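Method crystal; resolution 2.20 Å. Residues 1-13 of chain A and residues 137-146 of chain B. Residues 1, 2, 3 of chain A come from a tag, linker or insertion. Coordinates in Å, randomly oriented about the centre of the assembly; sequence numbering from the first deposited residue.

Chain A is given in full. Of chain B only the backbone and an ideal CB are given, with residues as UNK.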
# COMPACT_ATOMS: atom_id res chain seq x y z
N SER A 1 -10.20 15.79 -28.03
CA SER A 1 -10.22 16.56 -26.79
C SER A 1 -9.67 15.77 -25.60
O SER A 1 -9.51 16.32 -24.51
CB SER A 1 -11.64 17.03 -26.49
OG SER A 1 -12.50 15.91 -26.27
N ASN A 2 -9.41 14.48 -25.80
CA ASN A 2 -8.79 13.69 -24.74
C ASN A 2 -8.15 12.45 -25.36
O ASN A 2 -8.73 11.82 -26.25
CB ASN A 2 -9.81 13.27 -23.67
CG ASN A 2 -9.18 12.40 -22.58
OD1 ASN A 2 -9.00 11.19 -22.75
ND2 ASN A 2 -8.85 13.01 -21.44
N ALA A 3 -6.94 12.14 -24.91
CA ALA A 3 -6.26 10.89 -25.25
C ALA A 3 -5.67 10.33 -23.97
O ALA A 3 -5.20 11.09 -23.12
CB ALA A 3 -5.17 11.10 -26.31
N GLU A 4 -5.69 9.01 -23.82
CA GLU A 4 -5.26 8.40 -22.57
C GLU A 4 -4.61 7.05 -22.84
O GLU A 4 -5.10 6.28 -23.67
CB GLU A 4 -6.44 8.23 -21.61
CG GLU A 4 -6.13 7.43 -20.35
CD GLU A 4 -7.37 7.14 -19.52
OE1 GLU A 4 -8.27 6.42 -20.01
OE2 GLU A 4 -7.44 7.63 -18.38
N ARG A 5 -3.53 6.77 -22.12
CA ARG A 5 -2.95 5.44 -22.05
C ARG A 5 -2.96 4.97 -20.61
O ARG A 5 -2.65 5.73 -19.69
CB ARG A 5 -1.51 5.42 -22.60
CG ARG A 5 -1.06 4.04 -23.07
CD ARG A 5 -1.73 3.66 -24.39
NE ARG A 5 -1.60 4.73 -25.38
CZ ARG A 5 -0.72 4.73 -26.38
NH1 ARG A 5 0.12 3.70 -26.54
NH2 ARG A 5 -0.68 5.75 -27.24
N ILE A 6 -3.34 3.71 -20.41
CA ILE A 6 -3.32 3.08 -19.10
C ILE A 6 -2.07 2.22 -19.02
O ILE A 6 -1.83 1.39 -19.90
CB ILE A 6 -4.57 2.23 -18.84
CG1 ILE A 6 -5.84 3.03 -19.13
CG2 ILE A 6 -4.59 1.73 -17.41
CD1 ILE A 6 -6.00 4.20 -18.25
N ILE A 7 -1.26 2.44 -17.99
CA ILE A 7 -0.09 1.62 -17.71
C ILE A 7 -0.36 0.81 -16.45
O ILE A 7 -0.87 1.35 -15.46
CB ILE A 7 1.18 2.48 -17.55
CG1 ILE A 7 1.47 3.25 -18.84
CG2 ILE A 7 2.36 1.61 -17.12
CD1 ILE A 7 2.77 4.03 -18.78
N HIS A 8 -0.01 -0.47 -16.48
CA HIS A 8 -0.16 -1.29 -15.29
C HIS A 8 0.76 -0.78 -14.19
O HIS A 8 1.91 -0.38 -14.45
CB HIS A 8 0.11 -2.76 -15.61
CG HIS A 8 -0.74 -3.71 -14.84
ND1 HIS A 8 -0.22 -4.63 -13.95
CD2 HIS A 8 -2.08 -3.89 -14.81
CE1 HIS A 8 -1.20 -5.33 -13.41
NE2 HIS A 8 -2.35 -4.90 -13.91
N GLY A 9 0.25 -0.76 -12.96
CA GLY A 9 0.93 -0.10 -11.86
C GLY A 9 2.22 -0.76 -11.39
O GLY A 9 2.95 -0.15 -10.59
N ASP A 10 2.53 -1.96 -11.87
CA ASP A 10 3.64 -2.73 -11.32
C ASP A 10 4.95 -2.52 -12.08
O ASP A 10 5.93 -3.19 -11.76
CB ASP A 10 3.29 -4.23 -11.30
CG ASP A 10 2.89 -4.77 -12.68
OD1 ASP A 10 2.97 -4.02 -13.68
OD2 ASP A 10 2.52 -5.97 -12.77
N VAL A 11 4.99 -1.63 -13.07
CA VAL A 11 6.20 -1.40 -13.85
C VAL A 11 6.63 0.05 -13.82
O VAL A 11 7.60 0.42 -14.50
CB VAL A 11 6.05 -1.88 -15.31
CG1 VAL A 11 5.77 -3.35 -15.37
CG2 VAL A 11 4.97 -1.06 -16.05
N LEU A 12 5.95 0.90 -13.06
CA LEU A 12 6.27 2.31 -12.99
C LEU A 12 5.77 2.83 -11.66
O LEU A 12 4.67 2.50 -11.23
CB LEU A 12 5.61 3.08 -14.15
CG LEU A 12 6.07 4.52 -14.39
CD1 LEU A 12 7.57 4.56 -14.65
CD2 LEU A 12 5.29 5.13 -15.55
N SER A 13 6.60 3.62 -10.99
CA SER A 13 6.24 4.37 -9.80
C SER A 13 6.26 5.86 -10.12
O SER A 13 6.79 6.28 -11.15
CB SER A 13 7.23 4.05 -8.67
OG SER A 13 8.45 4.72 -8.91
N UNK B 137 -4.08 0.14 -8.91
CA UNK B 137 -2.78 -0.16 -9.53
C UNK B 137 -2.82 0.12 -11.03
O UNK B 137 -2.32 -0.67 -11.84
CB UNK B 137 -2.39 -1.62 -9.28
N UNK B 138 -3.44 1.23 -11.40
CA UNK B 138 -3.52 1.66 -12.78
C UNK B 138 -2.95 3.07 -12.89
O UNK B 138 -3.13 3.90 -11.99
CB UNK B 138 -4.96 1.61 -13.29
N UNK B 139 -2.26 3.32 -13.98
CA UNK B 139 -1.64 4.61 -14.23
C UNK B 139 -2.29 5.22 -15.47
O UNK B 139 -2.28 4.62 -16.54
CB UNK B 139 -0.13 4.47 -14.41
N UNK B 140 -2.87 6.41 -15.30
CA UNK B 140 -3.57 7.11 -16.37
C UNK B 140 -2.64 8.19 -16.92
O UNK B 140 -2.36 9.17 -16.22
CB UNK B 140 -4.89 7.71 -15.87
N UNK B 141 -2.17 8.02 -18.15
CA UNK B 141 -1.33 9.02 -18.80
C UNK B 141 -2.22 9.82 -19.73
O UNK B 141 -2.78 9.27 -20.69
CB UNK B 141 -0.16 8.38 -19.56
N UNK B 142 -2.35 11.12 -19.47
CA UNK B 142 -3.39 11.95 -20.08
C UNK B 142 -2.76 13.08 -20.87
O UNK B 142 -1.86 13.77 -20.38
CB UNK B 142 -4.34 12.51 -19.02
N UNK B 143 -3.25 13.29 -22.09
CA UNK B 143 -3.01 14.50 -22.86
C UNK B 143 -4.37 15.05 -23.25
O UNK B 143 -5.15 14.34 -23.90
CB UNK B 143 -2.14 14.23 -24.09
N UNK B 144 -4.66 16.29 -22.86
CA UNK B 144 -5.99 16.88 -23.01
C UNK B 144 -5.88 18.21 -23.74
O UNK B 144 -4.79 18.78 -23.85
CB UNK B 144 -6.66 17.07 -21.65
N UNK B 145 -7.01 18.70 -24.26
CA UNK B 145 -7.02 19.95 -25.03
C UNK B 145 -7.81 21.06 -24.34
O UNK B 145 -8.25 22.00 -25.01
CB UNK B 145 -7.60 19.70 -26.42
N UNK B 146 -7.96 20.98 -23.01
CA UNK B 146 -8.72 21.96 -22.23
C UNK B 146 -8.33 23.40 -22.54
O UNK B 146 -9.20 24.26 -22.72
CB UNK B 146 -8.53 21.69 -20.74

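Strand 2-8 of chain A and strand 138-144 of chain B run antiparallel, at 153° between their N-to-C directions; successive side chains of each extended strand fall on alternate faces.

Position 137 has phi/psi 56/42, a left-handed conformation that favours glycine, asparagine or aspartate, though others tolerate it. Its O accepts from Gly9(A) N at 2.8 Å, a backbone bond that sets no side chain. The deposited residue is Glu137(B); its CB points sideways, but the chain bends back until OE1 lies 4.3 Å from Asp10(A) N.

At position 138 the ideal CB is 4.1 Å from Ile6(A) CG2, on the face carrying Ile6(A) and His8(A). A long, flexible chain with an aliphatic stem would fit. Lys138(B) lays CD 3.7 Å from Ile6(A) CG2 and brings NZ to 3.5 Å from His8(A) CD2.

Position 139 turns to the other face, where Ile7(A) and Leu12(A) offer an apolar pocket. The N of position 139 donates to Ile7(A) O at 2.8 Å, and Ile7(A) N donates to the O of position 139 at 2.8 Å; valine, isoleucine or leucine would suit. Ile139(B) has the largest covered area of the stretch, with CB 3.9 Å from Ile7(A) CB and CD1 3.7 Å from Leu12(A) CB.

At position 140 the ideal CB lies 3.6 Å from Glu4(A) OE2 and 4.4 Å from Ile6(A) CD1. A carboxylate beside a methyl calls for a donor, such as histidine, lysine, arginine, serine or threonine. His140(B) donates ND1 to Glu4(A) OE2 at 2.7 Å, with the oxygen at the ring edge.

Position 141 faces Arg5(A) and Ile7(A). Its N gives a 2.8 Å bond to Arg5(A) O, and its O accepts from Arg5(A) N at 3.0 Å. A beta-branched apolar residue fits the extended backbone; Val141(B) puts CG2 4.0 Å from Ile7(A) CD1.

Position 142 pairs with Glu4(A) on the face it shares with tag residue Asn2(A), its ideal CB 5.1 Å from Asn2(A) ND2. Polar or aliphatic residues are plausible. Ile142(B) reaches CD1 to 3.3 Å from Glu4(A) OE2.

Position 143 pairs with tag residue Ala3(A): its N bonds Ala3(A) O at 3.1 Å. The small partner leaves the choice wide. Glu143(B) leads its end away, and OE1 is bonded elsewhere in the structure.

Position 144 has its ideal CB 4.6 Å from Asn2(A) ND2, a donor from the tag, favouring an acceptor such as aspartate or asparagine. Asp144(B) OD2 accepts a weak hydrogen bond from Asn2(A) ND2 at 3.4 Å.

At position 145 the ideal CB points sideways, 4.1 Å from Ser1(A) CA, so a small residue is comfortable, though others are possible; it is Ala145(B), whose N makes a weak 3.5 Å bond to the O of tag residue Ser1(A). At position 146 nothing of chain A lies within 5.5 Å of the ideal CB, so many residues would do; it is Leu146(B).

Chain B, residues 137-146: EKIHVIEDAL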
# COMPACT_ATOMS: atom_id res chain seq x y z
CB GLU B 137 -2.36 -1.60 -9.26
CG GLU B 137 -1.86 -1.85 -7.84
CD GLU B 137 -0.63 -1.03 -7.51
OE1 GLU B 137 0.26 -0.89 -8.38
OE2 GLU B 137 -0.55 -0.50 -6.38
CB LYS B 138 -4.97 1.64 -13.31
CG LYS B 138 -5.54 0.23 -13.54
CD LYS B 138 -4.72 -0.56 -14.56
CE LYS B 138 -5.34 -1.92 -14.88
NZ LYS B 138 -5.22 -2.88 -13.76
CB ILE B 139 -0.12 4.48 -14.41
CG1 ILE B 139 0.49 3.73 -13.22
CG2 ILE B 139 0.47 5.82 -14.54
CD1 ILE B 139 1.97 3.47 -13.39
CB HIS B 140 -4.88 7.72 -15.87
CG HIS B 140 -5.84 6.70 -15.34
ND1 HIS B 140 -6.92 6.24 -16.07
CD2 HIS B 140 -5.89 6.05 -14.15
CE1 HIS B 140 -7.58 5.35 -15.36
NE2 HIS B 140 -6.98 5.21 -14.19
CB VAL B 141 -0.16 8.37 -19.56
CG1 VAL B 141 0.78 9.44 -20.11
CG2 VAL B 141 0.59 7.41 -18.63
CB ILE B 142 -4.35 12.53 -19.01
CG1 ILE B 142 -4.93 11.41 -18.12
CG2 ILE B 142 -5.44 13.37 -19.68
CD1 ILE B 142 -6.06 10.65 -18.75
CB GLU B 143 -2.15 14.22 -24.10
CG GLU B 143 -0.72 13.81 -23.80
CD GLU B 143 0.15 14.97 -23.31
OE1 GLU B 143 -0.22 16.15 -23.55
OE2 GLU B 143 1.21 14.71 -22.69
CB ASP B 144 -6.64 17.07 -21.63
CG ASP B 144 -8.15 17.06 -21.70
OD1 ASP B 144 -8.71 17.80 -22.54
OD2 ASP B 144 -8.78 16.32 -20.90
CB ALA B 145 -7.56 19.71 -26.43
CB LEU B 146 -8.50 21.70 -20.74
CG LEU B 146 -9.10 20.46 -20.10
CD1 LEU B 146 -8.63 20.34 -18.68
CD2 LEU B 146 -10.61 20.58 -20.16
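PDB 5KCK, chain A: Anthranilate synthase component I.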